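Local coordinates for protein endolysin (PDB 7M5I) that probably hydrolyses the beta-1,4 glycosidic bonds of host peptidoglycan as a family 24 lysozyme, helping to lyse the bacterial cell and release phage particles, at residues Lys70-Val75 / Asn86-Leu91; Val92-Asn97 / Glu122-Trp127; Ala16-Glu21 / Gln59-Leu64; Trp127-Val132 / Lys136-Gly141; Glu26-Glu29 / Pro35-Gly38. One frame throughout, in Å; residues are numbered along the deposited sequence.

Contact 1: Lys70-Val75 / Asn86-Leu91; sequences KFVAAV and NEFDAL
In the helical lobe of this phage-lysozyme fold, the long helix 57-78 packs against helix 85-98 through Val72 and Val75 on one side and Phe88 and Leu91 on the other. Helix segments 70-75 and 86-91 run at 123° to each other, with their axes 10.3 Å apart at the closest point. Phe88 spans the distance between them. Its CG stands anti to the backbone N (chi1 -172°), which carries the far end of the ring across to the other helix. There the ring meets the two valines in different ways. Val72 comes to its edge, in the ring plane and roughly at right angles to the Phe88 side chain: CG1 of Val72 lies 3.8 Å from CZ of Phe88, and the carbonyl O of Val72 also sits near that plane. Val75 approaches obliquely, its CG1 3.6 Å from Phe88 CE1. The contact is buried and wholly apolar in its side chains. Val72 and Val75 also touch Val92, one turn beyond Phe88, while Met7, from the N-terminal loop, packs on Phe88. Both valines hold CG1 anti to their own backbone N, and in Val75 this branch serves two partners, since the same CG1 that meets the ring also rests 3.8 Å from CB of Leu91.

Contact 2: Val92-Asn97 / Glu122-Trp127; sequences VSETYN and EAMQWW. With PO4 (phosphate ion), chain C.
The carboxylate of Glu94 reaches the backbone of Met124 on helix 117-124, where OE1 of Glu94 lies 2.6 Å from the carbonyl O of Met124. The other oxygen, OE2, lies against the Met124 side chain, 3.2 Å from CB, and the methionine chain bends at chi3, which brings CE near OE2 as well. Glu94 OE1 also touches Trp127, 3.5 Å from its CB, with the carboxylate plane turned 77° from the indole. Glu94 gets there by extension: CG is anti to the backbone N and the chain runs on nearly straight. The carbonyl it meets opens a type I beta turn, Met124 to Trp127, that leads on toward strand 129-132 within the helical lobe of the phage-lysozyme fold. The turn places the two tryptophans beside a phosphate ion, probably from the crystallisation liquor. Trp127 NE1 makes a weak hydrogen bond to phosphate O3 (3.4 Å, 134° at the hydrogen), whereas Trp126 presents its ring edge, CZ3 lying 3.8 Å from phosphate O1; Thr107 also holds the ion. Further out, Phe108 meets the Trp127 ring with its plane at about 90° and touches both Glu94 and Met124. Arg146 of helix 140-155 binds the Trp127 carbonyl and the Asn97 side chain, and forms a long, weak ion pair with Glu94.

Contact 3: Ala16-Glu21 / Gln59-Leu64; sequences AIKFFE and QAEQYL
Lys18 and Leu64 lie obliquely across one another where helix 11-21 passes helix 57-78, and the lysine does two jobs along its length. Near its root, CG packs 3.6 Å from CD2 of Leu64. Beyond CG the chain stays extended, carrying NZ past the leucine to the carboxylate of Glu61, one turn earlier on the other helix. The salt bridge includes a hydrogen bond of 2.8 Å from Lys18 NZ to Glu61 OE2, and it uses the anti lone pair of OE2, the one turned away from the other carboxylate oxygen. Glu61 is itself stretched out, with CG anti to the backbone N (chi1 -174°), which brings its end over to the lysine. Leu64 forks between two neighbours: while CD2 takes the aliphatic part of Lys18, CD1 faces Ile17 more loosely, 4.1 Å from its CG2. Ile17 and Leu64 are buried, whereas Lys18 and Glu61 are partly exposed. The helix segments cross at 107°, axes 11.8 Å apart. Glu21, a predicted catalytic acid, ends helix 11-21 one turn beyond Ile17. Helix 85-98 packs on Ile17 through Ser93 and Tyr96, helix 140-155 on Phe20, and Tyr39, just past strand 35-38, touches Lys18 and Ala60.

Contact 4: Trp127-Val132 / Lys136-Gly141; sequences WNKVTV and KVTSNG. With PO4 (phosphate ion), chain C.
Val130 and Val137 form an antiparallel hydrogen-bonded pair, with Val130 N to Val137 O at 2.9 Å and Val137 N to Val130 O at 2.8 Å. A third backbone bond, Ser139 N to Asn128 O (2.9 Å), is almost straight at 174° and extends the ladder past the end of the strands. CA-H...O contacts fill in between, the shortest from Lys129 CA to Val137 O (3.3 Å). This two-stranded beta hairpin, 129-132 with 135-138, projects at the surface and runs directly into helix 140-155, whose N-cap is Ser139; the serine OG accepts from the N of Leu142. On the face of Lys129, Thr131, Lys136 and Thr138 the long lysine chains lie over their neighbours. Lys129 bends at chi2 (-66°) and again at chi4, curling its NZ back to a hydrogen bond within segment 127-132, 2.8 Å from Asn128 OD1 and in the carbonyl plane. Two packing contacts accompany it: Lys129 CE passes 3.5 Å from Thr138 OG1, and Lys136 lays CD 3.8 Å from CB of Thr131. Apolar contacts are thinner: Val132 CB lies 4.0 Å from Val137 CG2, beside the face that carries Val130 and Val137, and the Val130 side chain touches Leu142 of helix 140-155.

Contact 5: Glu26-Glu29 / Pro35-Gly38; sequences EAYE and PTIG
Tyr28 and Thr36 form an antiparallel hydrogen-bonded pair. Tyr28 N gives to Thr36 O (2.9 Å, 162° at the hydrogen), lying in the carbonyl plane, and Thr36 N returns to Tyr28 O (2.8 Å). CA-H...O contacts flank the pair, Ala27 CA sitting 3.2 Å from Thr36 O. The same two residues also make a CH-pi contact. Tyr28 has its CG between its backbone N and carbonyl carbon (chi1 64°), folding the ring over its partner, and Thr36 CB lies 4.0 Å from the ring centroid, 21° off the normal. At the far end of the ring Thr36 CG2 is 3.4 Å from Tyr28 OH, while the threonine OG1 bonds to the carbonyl of Ile34. A water near the ring plane bridges Tyr28 OH and Gly38 O, donating to the latter. Among apolar contacts, Ile37 CD1 lies 3.6 Å from Ala27 N. A backbone hydrogen bond between Ala27 and Met53 joins this strand to the rest of the smaller lobe. This is a beta hairpin of that lobe of the phage-lysozyme fold, whose connecting loop carries the predicted catalytic Asp30, in touch with Thr36; the side chain of Glu21, the other predicted acid, is about 6 Å from that of Tyr28.

Contacts 1 and 2 are the buried pair. They share helix 85-98 and touch each other, Phe71 of the first meeting Tyr96 of the second edge to face, yet contact 1 joins apolar side chains while contact 2 places a buried acid against a backbone carbonyl. Contact 3, partly buried, uses the other end of helix 57-78 and adds a salt bridge between partly exposed side chains. Contacts 4 and 5 are hairpins tied by backbone bonds: the first lies at the surface and follows contact 2 through the shared Trp127, the second is partly buried. Contact 5 is nested in the chain loop closed by contact 3, where Gly38 touches Ala60. Glu21 lies in contact 3, and the loop of the contact 5 hairpin carries Asp30, both predicted catalytic acids.

Contact 1: Lys70-Val75 / Asn86-Leu91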
# COMPACT_ATOMS: atom_id res chain seq x y z
N LYS A 70 -6.59 -8.67 1.84
CA LYS A 70 -5.57 -9.74 1.88
C LYS A 70 -4.24 -9.15 2.35
O LYS A 70 -3.40 -9.94 2.85
CB LYS A 70 -5.47 -10.49 0.55
CG LYS A 70 -4.93 -9.67 -0.61
CD LYS A 70 -4.80 -10.47 -1.93
CE LYS A 70 -3.63 -9.94 -2.73
NZ LYS A 70 -3.48 -10.56 -4.07
N PHE A 71 -4.00 -7.86 2.16
CA PHE A 71 -2.76 -7.16 2.56
C PHE A 71 -2.75 -6.88 4.05
O PHE A 71 -1.68 -7.08 4.69
CB PHE A 71 -2.53 -5.89 1.72
CG PHE A 71 -2.36 -6.21 0.24
CD1 PHE A 71 -3.48 -6.33 -0.57
CD2 PHE A 71 -1.13 -6.46 -0.31
CE1 PHE A 71 -3.34 -6.60 -1.93
CE2 PHE A 71 -0.99 -6.73 -1.66
CZ PHE A 71 -2.10 -6.81 -2.47
N VAL A 72 -3.88 -6.46 4.59
CA VAL A 72 -4.10 -6.37 6.05
C VAL A 72 -3.82 -7.76 6.68
O VAL A 72 -3.04 -7.84 7.70
CB VAL A 72 -5.54 -5.89 6.34
CG1 VAL A 72 -5.86 -5.97 7.82
CG2 VAL A 72 -5.76 -4.47 5.81
N ALA A 73 -4.38 -8.82 6.11
CA ALA A 73 -4.21 -10.20 6.64
C ALA A 73 -2.72 -10.53 6.65
O ALA A 73 -2.21 -11.05 7.66
CB ALA A 73 -5.03 -11.21 5.87
N ALA A 74 -2.03 -10.27 5.55
CA ALA A 74 -0.61 -10.65 5.39
C ALA A 74 0.24 -9.87 6.40
O ALA A 74 1.24 -10.43 6.92
CB ALA A 74 -0.15 -10.40 3.96
N VAL A 75 -0.03 -8.59 6.59
CA VAL A 75 0.81 -7.80 7.55
C VAL A 75 0.57 -8.36 8.97
O VAL A 75 1.55 -8.52 9.72
CB VAL A 75 0.57 -6.29 7.40
CG1 VAL A 75 1.30 -5.51 8.48
CG2 VAL A 75 1.03 -5.84 6.03
N ASN A 86 -0.38 3.35 13.76
CA ASN A 86 0.28 4.10 12.65
C ASN A 86 1.36 3.20 12.05
O ASN A 86 1.56 3.23 10.84
CB ASN A 86 0.80 5.46 13.10
CG ASN A 86 1.71 5.39 14.29
OD1 ASN A 86 1.20 5.17 15.40
ND2 ASN A 86 3.01 5.59 14.11
N GLU A 87 2.08 2.41 12.84
CA GLU A 87 3.05 1.45 12.27
C GLU A 87 2.32 0.45 11.37
O GLU A 87 2.78 0.22 10.21
CB GLU A 87 3.80 0.71 13.36
CG GLU A 87 4.83 1.55 14.09
CD GLU A 87 5.29 0.95 15.42
OE1 GLU A 87 4.77 -0.15 15.79
OE2 GLU A 87 6.20 1.53 16.02
N PHE A 88 1.20 -0.08 11.84
CA PHE A 88 0.38 -1.05 11.06
C PHE A 88 -0.11 -0.35 9.78
O PHE A 88 0.06 -0.95 8.66
CB PHE A 88 -0.81 -1.56 11.86
CG PHE A 88 -1.53 -2.67 11.15
CD1 PHE A 88 -0.98 -3.95 11.06
CD2 PHE A 88 -2.76 -2.44 10.56
CE1 PHE A 88 -1.66 -4.99 10.45
CE2 PHE A 88 -3.45 -3.49 9.95
CZ PHE A 88 -2.88 -4.74 9.88
N ASP A 89 -0.67 0.84 9.88
CA ASP A 89 -1.18 1.56 8.69
C ASP A 89 -0.07 1.71 7.64
O ASP A 89 -0.33 1.46 6.40
CB ASP A 89 -1.77 2.92 9.03
CG ASP A 89 -3.05 2.90 9.82
OD1 ASP A 89 -3.77 1.85 9.84
OD2 ASP A 89 -3.36 3.99 10.43
N ALA A 90 1.11 2.14 8.05
CA ALA A 90 2.25 2.34 7.15
C ALA A 90 2.67 1.03 6.50
O ALA A 90 2.92 0.99 5.26
CB ALA A 90 3.40 3.00 7.84
N LEU A 91 2.80 -0.04 7.28
CA LEU A 91 3.22 -1.35 6.73
C LEU A 91 2.16 -1.87 5.75
O LEU A 91 2.56 -2.36 4.71
CB LEU A 91 3.40 -2.35 7.89
CG LEU A 91 4.56 -2.00 8.83
CD1 LEU A 91 4.48 -2.90 10.06
CD2 LEU A 91 5.91 -2.15 8.16

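Contact 2: Val92-Asn97 / Glu122-Trp127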
# COMPACT_ATOMS: atom_id res chain seq x y z
N VAL A 92 0.89 -1.64 6.01
CA VAL A 92 -0.18 -2.10 5.06
C VAL A 92 -0.10 -1.26 3.79
O VAL A 92 -0.06 -1.84 2.71
CB VAL A 92 -1.58 -2.05 5.69
CG1 VAL A 92 -2.69 -2.29 4.66
CG2 VAL A 92 -1.70 -3.10 6.79
N SER A 93 -0.01 0.07 3.92
CA SER A 93 0.16 0.96 2.72
C SER A 93 1.33 0.48 1.84
O SER A 93 1.17 0.32 0.60
CB SER A 93 0.30 2.38 3.11
OG SER A 93 0.40 3.19 1.95
N GLU A 94 2.49 0.24 2.40
CA GLU A 94 3.68 -0.15 1.62
C GLU A 94 3.48 -1.55 1.02
O GLU A 94 3.82 -1.75 -0.21
CB GLU A 94 4.96 -0.06 2.43
CG GLU A 94 6.18 -0.46 1.62
CD GLU A 94 7.50 0.15 1.97
OE1 GLU A 94 8.53 -0.20 1.32
OE2 GLU A 94 7.52 1.03 2.83
N THR A 95 2.94 -2.49 1.81
CA THR A 95 2.73 -3.87 1.32
C THR A 95 1.72 -3.85 0.16
O THR A 95 1.89 -4.63 -0.78
CB THR A 95 2.25 -4.79 2.46
OG1 THR A 95 3.21 -4.71 3.50
CG2 THR A 95 2.11 -6.22 2.02
N TYR A 96 0.71 -3.00 0.24
CA TYR A 96 -0.32 -2.87 -0.81
C TYR A 96 0.32 -2.48 -2.14
O TYR A 96 -0.19 -2.83 -3.23
CB TYR A 96 -1.36 -1.84 -0.38
CG TYR A 96 -2.54 -1.82 -1.32
CD1 TYR A 96 -3.25 -3.00 -1.51
CD2 TYR A 96 -2.93 -0.70 -2.01
CE1 TYR A 96 -4.34 -3.05 -2.36
CE2 TYR A 96 -4.02 -0.72 -2.87
CZ TYR A 96 -4.73 -1.90 -3.04
OH TYR A 96 -5.76 -2.06 -3.93
N ASN A 97 1.45 -1.78 -2.09
CA ASN A 97 2.19 -1.32 -3.29
C ASN A 97 3.23 -2.36 -3.70
O ASN A 97 3.32 -2.70 -4.90
CB ASN A 97 2.76 0.07 -3.00
CG ASN A 97 3.61 0.63 -4.11
OD1 ASN A 97 4.78 0.88 -3.93
ND2 ASN A 97 3.04 0.69 -5.32
N GLU A 122 14.01 3.38 7.61
CA GLU A 122 15.05 3.47 6.56
C GLU A 122 14.84 2.38 5.51
O GLU A 122 14.85 2.73 4.30
CB GLU A 122 16.45 3.42 7.21
CG GLU A 122 16.74 4.69 7.99
CD GLU A 122 17.92 4.62 8.96
OE1 GLU A 122 18.47 3.50 9.18
OE2 GLU A 122 18.24 5.70 9.52
N ALA A 123 14.71 1.12 5.90
CA ALA A 123 14.63 -0.04 4.97
C ALA A 123 13.32 -0.01 4.15
O ALA A 123 13.27 -0.52 3.01
CB ALA A 123 14.78 -1.32 5.74
N MET A 124 12.25 0.58 4.71
CA MET A 124 10.99 0.75 3.99
C MET A 124 11.26 1.53 2.68
O MET A 124 10.66 1.21 1.63
CB MET A 124 9.98 1.52 4.85
CG MET A 124 9.26 0.65 5.81
SD MET A 124 8.27 1.60 6.99
CE MET A 124 6.95 2.28 6.00
N GLN A 125 12.13 2.50 2.76
CA GLN A 125 12.35 3.49 1.67
C GLN A 125 13.30 2.94 0.60
O GLN A 125 13.38 3.54 -0.47
CB GLN A 125 12.81 4.77 2.32
CG GLN A 125 11.71 5.36 3.20
CD GLN A 125 12.14 6.70 3.65
OE1 GLN A 125 12.09 7.65 2.86
NE2 GLN A 125 12.62 6.73 4.89
N TRP A 126 13.85 1.74 0.79
CA TRP A 126 14.65 1.07 -0.26
C TRP A 126 13.75 0.68 -1.45
O TRP A 126 14.30 0.47 -2.54
CB TRP A 126 15.37 -0.16 0.29
CG TRP A 126 16.34 0.13 1.38
CD1 TRP A 126 16.82 1.34 1.80
CD2 TRP A 126 16.98 -0.86 2.21
NE1 TRP A 126 17.71 1.16 2.83
CE2 TRP A 126 17.83 -0.17 3.10
CE3 TRP A 126 16.91 -2.26 2.27
CZ2 TRP A 126 18.61 -0.83 4.06
CZ3 TRP A 126 17.70 -2.92 3.19
CH2 TRP A 126 18.55 -2.21 4.06
N TRP A 127 12.44 0.54 -1.27
CA TRP A 127 11.51 -0.00 -2.27
C TRP A 127 11.05 1.15 -3.20
O TRP A 127 9.88 1.57 -3.12
CB TRP A 127 10.36 -0.73 -1.58
CG TRP A 127 10.82 -2.00 -0.94
CD1 TRP A 127 11.31 -2.14 0.34
CD2 TRP A 127 10.88 -3.30 -1.52
NE1 TRP A 127 11.71 -3.42 0.58
CE2 TRP A 127 11.41 -4.17 -0.52
CE3 TRP A 127 10.52 -3.84 -2.76
CZ2 TRP A 127 11.67 -5.52 -0.78
CZ3 TRP A 127 10.78 -5.18 -3.01
CH2 TRP A 127 11.31 -6.00 -2.02
P PO4 C . 15.19 -6.10 1.09
O1 PO4 C . 16.48 -6.32 1.88
O2 PO4 C . 15.55 -5.38 -0.21
O3 PO4 C . 14.25 -5.26 1.91
O4 PO4 C . 14.52 -7.42 0.74

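Contact 3: Ala16-Glu21 / Gln59-Leu64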
# COMPACT_ATOMS: atom_id res chain seq x y z
N ALA A 16 -4.90 7.56 3.70
CA ALA A 16 -3.54 7.64 3.16
C ALA A 16 -3.43 6.80 1.88
O ALA A 16 -2.87 7.29 0.85
CB ALA A 16 -2.49 7.27 4.19
N ILE A 17 -3.96 5.59 1.87
CA ILE A 17 -3.88 4.73 0.65
C ILE A 17 -4.68 5.42 -0.46
O ILE A 17 -4.18 5.43 -1.61
CB ILE A 17 -4.36 3.29 0.96
CG1 ILE A 17 -3.36 2.69 1.96
CG2 ILE A 17 -4.44 2.51 -0.33
CD1 ILE A 17 -3.69 1.27 2.41
N LYS A 18 -5.85 5.97 -0.15
CA LYS A 18 -6.65 6.72 -1.16
C LYS A 18 -5.77 7.81 -1.74
O LYS A 18 -5.80 8.05 -2.96
CB LYS A 18 -7.93 7.29 -0.54
CG LYS A 18 -9.00 6.27 -0.19
CD LYS A 18 -10.13 6.95 0.52
CE LYS A 18 -11.33 6.08 0.79
NZ LYS A 18 -12.23 6.75 1.74
N PHE A 19 -5.11 8.57 -0.89
CA PHE A 19 -4.27 9.72 -1.28
C PHE A 19 -3.14 9.28 -2.21
O PHE A 19 -2.88 9.88 -3.27
CB PHE A 19 -3.75 10.37 -0.02
CG PHE A 19 -2.82 11.53 -0.27
CD1 PHE A 19 -1.47 11.34 -0.46
CD2 PHE A 19 -3.32 12.81 -0.33
CE1 PHE A 19 -0.63 12.42 -0.69
CE2 PHE A 19 -2.47 13.90 -0.55
CZ PHE A 19 -1.14 13.68 -0.79
N PHE A 20 -2.48 8.16 -1.88
CA PHE A 20 -1.38 7.60 -2.69
C PHE A 20 -1.85 7.09 -4.06
O PHE A 20 -1.10 7.22 -5.08
CB PHE A 20 -0.66 6.48 -1.94
CG PHE A 20 0.03 6.91 -0.67
CD1 PHE A 20 0.70 8.15 -0.57
CD2 PHE A 20 0.05 6.06 0.42
CE1 PHE A 20 1.31 8.52 0.61
CE2 PHE A 20 0.66 6.43 1.60
CZ PHE A 20 1.28 7.66 1.71
N GLU A 21 -3.08 6.56 -4.14
CA GLU A 21 -3.59 5.94 -5.38
C GLU A 21 -4.17 7.03 -6.30
O GLU A 21 -4.21 6.81 -7.55
CB GLU A 21 -4.65 4.89 -5.08
CG GLU A 21 -4.12 3.66 -4.35
CD GLU A 21 -3.17 2.80 -5.16
OE1 GLU A 21 -3.18 2.88 -6.41
OE2 GLU A 21 -2.26 2.24 -4.55
N GLN A 59 -18.72 3.37 -4.45
CA GLN A 59 -18.28 2.11 -5.08
C GLN A 59 -16.76 2.07 -5.00
O GLN A 59 -16.19 1.00 -4.65
CB GLN A 59 -18.74 2.02 -6.52
CG GLN A 59 -20.21 1.66 -6.57
CD GLN A 59 -20.81 1.72 -7.94
OE1 GLN A 59 -20.57 2.60 -8.73
NE2 GLN A 59 -21.65 0.74 -8.21
N ALA A 60 -16.05 3.16 -5.35
CA ALA A 60 -14.58 3.19 -5.33
C ALA A 60 -14.08 2.82 -3.94
O ALA A 60 -13.13 2.05 -3.82
CB ALA A 60 -14.05 4.55 -5.75
N GLU A 61 -14.68 3.35 -2.88
CA GLU A 61 -14.23 2.99 -1.51
C GLU A 61 -14.48 1.50 -1.24
O GLU A 61 -13.55 0.83 -0.66
CB GLU A 61 -14.95 3.84 -0.46
CG GLU A 61 -14.40 3.60 0.93
CD GLU A 61 -15.13 4.45 1.94
OE1 GLU A 61 -16.23 4.09 2.29
OE2 GLU A 61 -14.63 5.49 2.29
N GLN A 62 -15.66 1.01 -1.64
CA GLN A 62 -16.03 -0.43 -1.46
C GLN A 62 -14.96 -1.31 -2.11
O GLN A 62 -14.51 -2.31 -1.46
CB GLN A 62 -17.46 -0.65 -1.95
CG GLN A 62 -17.87 -2.11 -2.15
CD GLN A 62 -19.20 -2.26 -2.88
OE1 GLN A 62 -20.05 -1.35 -2.87
NE2 GLN A 62 -19.43 -3.42 -3.50
N TYR A 63 -14.55 -0.99 -3.34
CA TYR A 63 -13.60 -1.83 -4.09
C TYR A 63 -12.24 -1.76 -3.42
O TYR A 63 -11.53 -2.78 -3.40
CB TYR A 63 -13.55 -1.41 -5.56
CG TYR A 63 -14.87 -1.47 -6.27
CD1 TYR A 63 -15.86 -2.37 -5.90
CD2 TYR A 63 -15.12 -0.62 -7.31
CE1 TYR A 63 -17.10 -2.38 -6.51
CE2 TYR A 63 -16.35 -0.63 -7.96
CZ TYR A 63 -17.31 -1.53 -7.59
OH TYR A 63 -18.52 -1.58 -8.22
N LEU A 64 -11.85 -0.61 -2.91
CA LEU A 64 -10.51 -0.43 -2.28
C LEU A 64 -10.51 -1.26 -0.98
O LEU A 64 -9.51 -2.01 -0.74
CB LEU A 64 -10.20 1.03 -1.99
CG LEU A 64 -8.89 1.27 -1.25
CD1 LEU A 64 -7.70 0.87 -2.11
CD2 LEU A 64 -8.78 2.73 -0.82

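Contact 4: Trp127-Val132 / Lys136-Gly141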
# COMPACT_ATOMS: atom_id res chain seq x y z
N TRP A 127 12.44 0.54 -1.27
CA TRP A 127 11.51 -0.00 -2.27
C TRP A 127 11.05 1.15 -3.20
O TRP A 127 9.88 1.57 -3.12
CB TRP A 127 10.36 -0.73 -1.58
CG TRP A 127 10.82 -2.00 -0.94
CD1 TRP A 127 11.31 -2.14 0.34
CD2 TRP A 127 10.88 -3.30 -1.52
NE1 TRP A 127 11.71 -3.42 0.58
CE2 TRP A 127 11.41 -4.17 -0.52
CE3 TRP A 127 10.52 -3.84 -2.76
CZ2 TRP A 127 11.67 -5.52 -0.78
CZ3 TRP A 127 10.78 -5.18 -3.01
CH2 TRP A 127 11.31 -6.00 -2.02
N ASN A 128 11.97 1.63 -4.03
CA ASN A 128 11.64 2.81 -4.89
C ASN A 128 11.93 2.48 -6.37
O ASN A 128 11.99 3.46 -7.15
CB ASN A 128 12.42 4.04 -4.46
CG ASN A 128 13.92 3.89 -4.48
OD1 ASN A 128 14.47 2.99 -5.11
ND2 ASN A 128 14.60 4.75 -3.73
N LYS A 129 12.24 1.23 -6.71
CA LYS A 129 12.61 0.84 -8.10
C LYS A 129 11.41 0.29 -8.86
O LYS A 129 10.60 -0.39 -8.28
CB LYS A 129 13.72 -0.22 -8.06
CG LYS A 129 15.00 0.17 -7.36
CD LYS A 129 15.72 1.25 -8.06
CE LYS A 129 17.07 1.53 -7.43
NZ LYS A 129 16.88 1.89 -5.99
N VAL A 130 11.37 0.49 -10.17
CA VAL A 130 10.34 -0.09 -11.07
C VAL A 130 11.12 -0.65 -12.27
O VAL A 130 12.31 -0.15 -12.57
CB VAL A 130 9.26 0.90 -11.49
CG1 VAL A 130 8.34 1.38 -10.36
CG2 VAL A 130 9.89 2.10 -12.14
N THR A 131 10.62 -1.75 -12.83
CA THR A 131 11.33 -2.37 -13.99
C THR A 131 10.81 -1.67 -15.24
O THR A 131 9.59 -1.60 -15.47
CB THR A 131 11.42 -3.90 -13.89
OG1 THR A 131 11.81 -4.37 -15.20
CG2 THR A 131 10.13 -4.52 -13.43
N VAL A 132 11.73 -1.05 -15.98
CA VAL A 132 11.42 -0.37 -17.27
C VAL A 132 12.33 -0.98 -18.36
O VAL A 132 13.56 -0.89 -18.27
CB VAL A 132 11.63 1.16 -17.20
CG1 VAL A 132 11.33 1.85 -18.51
CG2 VAL A 132 10.85 1.77 -16.09
N LYS A 136 16.03 -1.81 -13.90
CA LYS A 136 15.49 -1.21 -12.65
C LYS A 136 15.80 0.29 -12.68
O LYS A 136 16.96 0.68 -12.85
CB LYS A 136 16.11 -1.92 -11.43
CG LYS A 136 15.47 -3.26 -11.05
CD LYS A 136 13.94 -3.26 -11.10
CE LYS A 136 13.29 -4.21 -10.11
NZ LYS A 136 12.01 -3.65 -9.58
N VAL A 137 14.77 1.09 -12.51
CA VAL A 137 14.82 2.57 -12.61
C VAL A 137 14.22 3.12 -11.29
O VAL A 137 13.17 2.62 -10.86
CB VAL A 137 14.02 3.05 -13.85
CG1 VAL A 137 13.71 4.52 -13.79
CG2 VAL A 137 14.76 2.71 -15.17
N THR A 138 14.88 4.11 -10.70
CA THR A 138 14.32 4.78 -9.49
C THR A 138 13.10 5.61 -9.88
O THR A 138 13.18 6.39 -10.88
CB THR A 138 15.39 5.63 -8.80
OG1 THR A 138 16.51 4.80 -8.49
CG2 THR A 138 14.86 6.28 -7.54
N SER A 139 11.97 5.41 -9.23
CA SER A 139 10.72 6.17 -9.42
C SER A 139 10.67 7.32 -8.39
O SER A 139 10.59 7.02 -7.19
CB SER A 139 9.53 5.32 -9.32
OG SER A 139 8.36 6.07 -9.14
N ASN A 140 10.63 8.56 -8.85
CA ASN A 140 10.48 9.73 -7.93
C ASN A 140 9.14 9.63 -7.23
O ASN A 140 9.11 9.96 -6.01
CB ASN A 140 10.71 11.04 -8.66
CG ASN A 140 12.17 11.26 -8.99
OD1 ASN A 140 13.09 10.65 -8.41
ND2 ASN A 140 12.38 12.17 -9.93
N GLY A 141 8.07 9.18 -7.88
CA GLY A 141 6.75 8.99 -7.26
C GLY A 141 6.81 8.02 -6.11
O GLY A 141 6.26 8.27 -5.05
P PO4 C . 15.19 -6.10 1.09
O1 PO4 C . 16.48 -6.32 1.88
O2 PO4 C . 15.55 -5.38 -0.21
O3 PO4 C . 14.25 -5.26 1.91
O4 PO4 C . 14.52 -7.42 0.74

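Contact 5: Glu26-Glu29 / Pro35-Gly38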
# COMPACT_ATOMS: atom_id res chain seq x y z
N GLU A 26 -14.08 7.18 -13.88
CA GLU A 26 -14.14 6.52 -15.20
C GLU A 26 -12.89 5.69 -15.39
O GLU A 26 -11.76 6.14 -15.04
CB GLU A 26 -14.22 7.51 -16.36
CG GLU A 26 -15.34 8.51 -16.30
CD GLU A 26 -15.57 9.25 -17.64
OE1 GLU A 26 -16.21 10.34 -17.62
OE2 GLU A 26 -15.07 8.74 -18.71
N ALA A 27 -13.08 4.49 -15.92
CA ALA A 27 -11.97 3.58 -16.22
C ALA A 27 -10.95 4.29 -17.13
O ALA A 27 -11.36 5.05 -18.06
CB ALA A 27 -12.46 2.30 -16.82
N TYR A 28 -9.69 4.02 -16.89
CA TYR A 28 -8.59 4.54 -17.74
C TYR A 28 -7.57 3.41 -17.84
O TYR A 28 -7.40 2.58 -16.94
CB TYR A 28 -7.95 5.80 -17.12
CG TYR A 28 -7.26 5.59 -15.81
CD1 TYR A 28 -7.96 5.57 -14.62
CD2 TYR A 28 -5.88 5.41 -15.73
CE1 TYR A 28 -7.34 5.42 -13.38
CE2 TYR A 28 -5.25 5.22 -14.50
CZ TYR A 28 -5.97 5.27 -13.31
OH TYR A 28 -5.40 5.02 -12.08
N GLU A 29 -6.81 3.47 -18.93
CA GLU A 29 -5.71 2.55 -19.16
C GLU A 29 -4.49 3.18 -18.51
O GLU A 29 -4.16 4.28 -18.90
CB GLU A 29 -5.62 2.33 -20.67
CG GLU A 29 -4.45 1.50 -21.06
CD GLU A 29 -4.45 1.11 -22.53
OE1 GLU A 29 -5.53 0.67 -23.02
OE2 GLU A 29 -3.37 1.21 -23.16
N PRO A 35 -6.56 -1.63 -17.66
CA PRO A 35 -7.72 -0.86 -17.22
C PRO A 35 -7.81 -0.76 -15.70
O PRO A 35 -7.74 -1.74 -15.01
CB PRO A 35 -8.91 -1.60 -17.86
CG PRO A 35 -8.29 -2.32 -19.04
CD PRO A 35 -6.95 -2.78 -18.52
N THR A 36 -7.97 0.48 -15.23
CA THR A 36 -7.93 0.86 -13.80
C THR A 36 -9.12 1.79 -13.50
O THR A 36 -9.53 2.56 -14.35
CB THR A 36 -6.59 1.52 -13.47
OG1 THR A 36 -5.53 0.67 -13.90
CG2 THR A 36 -6.43 1.78 -11.99
N ILE A 37 -9.65 1.72 -12.30
CA ILE A 37 -10.77 2.60 -11.90
C ILE A 37 -10.71 2.83 -10.38
O ILE A 37 -10.07 2.07 -9.65
CB ILE A 37 -12.13 2.02 -12.34
CG1 ILE A 37 -13.22 3.10 -12.48
CG2 ILE A 37 -12.56 0.88 -11.40
CD1 ILE A 37 -14.48 2.64 -13.18
N GLY A 38 -11.39 3.86 -9.91
CA GLY A 38 -11.48 4.13 -8.48
C GLY A 38 -10.11 4.52 -7.92
O GLY A 38 -9.35 5.30 -8.55
O HOH W 1 -6.64 5.57 -9.51